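Local coordinates for putative iron-uptake ABC transport system periplasmic iron-binding protein (Campylobacter jejuni, PDB 1Y4T) that binds ferric iron in the periplasm and probably delivers it to an ABC transporter for uptake into the cell, at residues Thr146-Ile151 with Ala162-Val167. Sequence-based numbering, arbitrary orientation.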
loop_
_atom_site.group_PDB
_atom_site.type_symbol
_atom_site.label_atom_id
_atom_site.label_comp_id
_atom_site.label_asym_id
_atom_site.label_seq_id
_atom_site.Cartn_x
_atom_site.Cartn_y
_atom_site.Cartn_z
ATOM N N THR A 146 2.886 4.628 7.225
ATOM C CA THR A 146 2.186 5.638 6.445
ATOM C C THR A 146 0.795 5.953 6.994
ATOM O O THR A 146 0.346 7.085 6.911
ATOM C CB THR A 146 2.157 5.233 4.981
ATOM O OG1 THR A 146 3.504 5.232 4.464
ATOM C CG2 THR A 146 1.389 6.248 4.117
ATOM N N LEU A 147 0.098 4.962 7.542
ATOM C CA LEU A 147 -1.195 5.213 8.144
ATOM C C LEU A 147 -1.011 6.192 9.316
ATOM O O LEU A 147 -1.764 7.134 9.448
ATOM C CB LEU A 147 -1.833 3.919 8.653
ATOM C CG LEU A 147 -3.145 4.072 9.413
ATOM C CD1 LEU A 147 -4.189 4.783 8.556
ATOM C CD2 LEU A 147 -3.650 2.724 9.826
ATOM N N LEU A 148 0.002 5.960 10.142
ATOM C CA LEU A 148 0.246 6.839 11.299
ATOM C C LEU A 148 0.661 8.209 10.812
ATOM O O LEU A 148 0.232 9.212 11.366
ATOM C CB LEU A 148 1.304 6.259 12.235
ATOM C CG LEU A 148 1.162 6.560 13.741
ATOM C CD1 LEU A 148 2.509 6.498 14.440
ATOM C CD2 LEU A 148 0.433 7.811 14.115
ATOM N N ALA A 149 1.439 8.258 9.734
ATOM C CA ALA A 149 1.819 9.519 9.123
ATOM C C ALA A 149 0.571 10.325 8.745
ATOM O O ALA A 149 0.531 11.552 8.922
ATOM C CB ALA A 149 2.720 9.301 7.910
ATOM N N SER A 150 -0.452 9.640 8.226
ATOM C CA SER A 150 -1.684 10.319 7.825
ATOM C C SER A 150 -2.497 10.836 9.011
ATOM O O SER A 150 -3.136 11.877 8.899
ATOM C CB SER A 150 -2.568 9.431 6.933
ATOM O OG SER A 150 -3.266 8.452 7.667
ATOM N N ILE A 151 -2.461 10.101 10.118
ATOM C CA ILE A 151 -3.098 10.523 11.340
ATOM C C ILE A 151 -2.397 11.758 11.904
ATOM O O ILE A 151 -3.068 12.651 12.406
ATOM C CB ILE A 151 -3.209 9.354 12.352
ATOM C CG1 ILE A 151 -4.269 8.349 11.861
ATOM C CG2 ILE A 151 -3.594 9.876 13.742
ATOM C CD1 ILE A 151 -4.227 7.033 12.571
ATOM N N ALA A 162 -1.399 9.327 21.178
ATOM C CA ALA A 162 -2.503 8.706 21.913
ATOM C C ALA A 162 -3.124 7.544 21.150
ATOM O O ALA A 162 -3.526 6.537 21.738
ATOM C CB ALA A 162 -3.575 9.740 22.230
ATOM N N TRP A 163 -3.195 7.701 19.832
ATOM C CA TRP A 163 -3.740 6.692 18.953
ATOM C C TRP A 163 -2.811 5.471 18.962
ATOM O O TRP A 163 -3.250 4.356 19.140
ATOM C CB TRP A 163 -3.866 7.252 17.528
ATOM C CG TRP A 163 -4.406 6.261 16.573
ATOM C CD1 TRP A 163 -5.703 5.946 16.394
ATOM C CD2 TRP A 163 -3.656 5.416 15.688
ATOM N NE1 TRP A 163 -5.820 4.961 15.448
ATOM C CE2 TRP A 163 -4.571 4.616 15.006
ATOM C CE3 TRP A 163 -2.296 5.264 15.397
ATOM C CZ2 TRP A 163 -4.181 3.684 14.039
ATOM C CZ3 TRP A 163 -1.917 4.322 14.455
ATOM C CH2 TRP A 163 -2.856 3.550 13.794
ATOM N N ALA A 164 -1.525 5.701 18.788
ATOM C CA ALA A 164 -0.573 4.604 18.708
ATOM C C ALA A 164 -0.507 3.846 20.029
ATOM O O ALA A 164 -0.438 2.617 20.058
ATOM C CB ALA A 164 0.779 5.114 18.319
ATOM N N LYS A 165 -0.533 4.590 21.129
ATOM C CA LYS A 165 -0.557 3.991 22.462
ATOM C C LYS A 165 -1.770 3.125 22.677
ATOM O O LYS A 165 -1.655 2.035 23.233
ATOM C CB LYS A 165 -0.528 5.077 23.534
ATOM C CG LYS A 165 -0.541 4.546 24.958
ATOM C CD LYS A 165 -0.355 5.667 25.970
ATOM C CE LYS A 165 1.025 6.301 25.858
ATOM N NZ LYS A 165 1.178 7.470 26.765
ATOM N N GLY A 166 -2.932 3.619 22.249
ATOM C CA GLY A 166 -4.178 2.913 22.458
ATOM C C GLY A 166 -4.248 1.663 21.607
ATOM O O GLY A 166 -4.715 0.616 22.055
ATOM N N VAL A 167 -3.759 1.761 20.377
ATOM C CA VAL A 167 -3.738 0.601 19.497
ATOM C C VAL A 167 -2.873 -0.487 20.102
ATOM O O VAL A 167 -3.295 -1.658 20.187
ATOM C CB VAL A 167 -3.245 0.972 18.086
ATOM C CG1 VAL A 167 -3.114 -0.271 17.240
ATOM C CG2 VAL A 167 -4.225 1.950 17.431
#
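W163 carries most of the contact made by helix 157-170, and the methyl CD1 of I151 sits squarely on one face of its indole, a CH-pi contact with I151 CD1 3.5 Å from the centroid of the W163 six-membered ring and only 13° off the ring normal. With CG anti to its own backbone N (chi1 179°), the W163 ring reaches across toward helix 142-155 and meets the I151 side chain at about a right angle. Around its benzo end come the leucines, both obliquely: L148 CG lies 3.9 Å from W163 CZ3, and L147 CD2 lies 4.1 Å from W163 CH2. The indole NE1 is satisfied by the carbonyl of Y122. Next along, A164 adds a looser touch, its CB 4.5 Å from L148 CD1; the A164 side chain also touches I311 of helix 305-315. V167 CG2 then covers the opposite face of the indole, so the ring is sandwiched between two aliphatic groups. No hydrogen bond crosses; the indole and aliphatic side chains fill the gap between the segment axes, 11.2 Å apart at closest approach, their N-to-C directions 137° apart, closer to antiparallel than parallel. This is a helical hairpin of consecutive helices in a periplasmic-binding-protein fold, its first helix also carrying the iron ligand Y143.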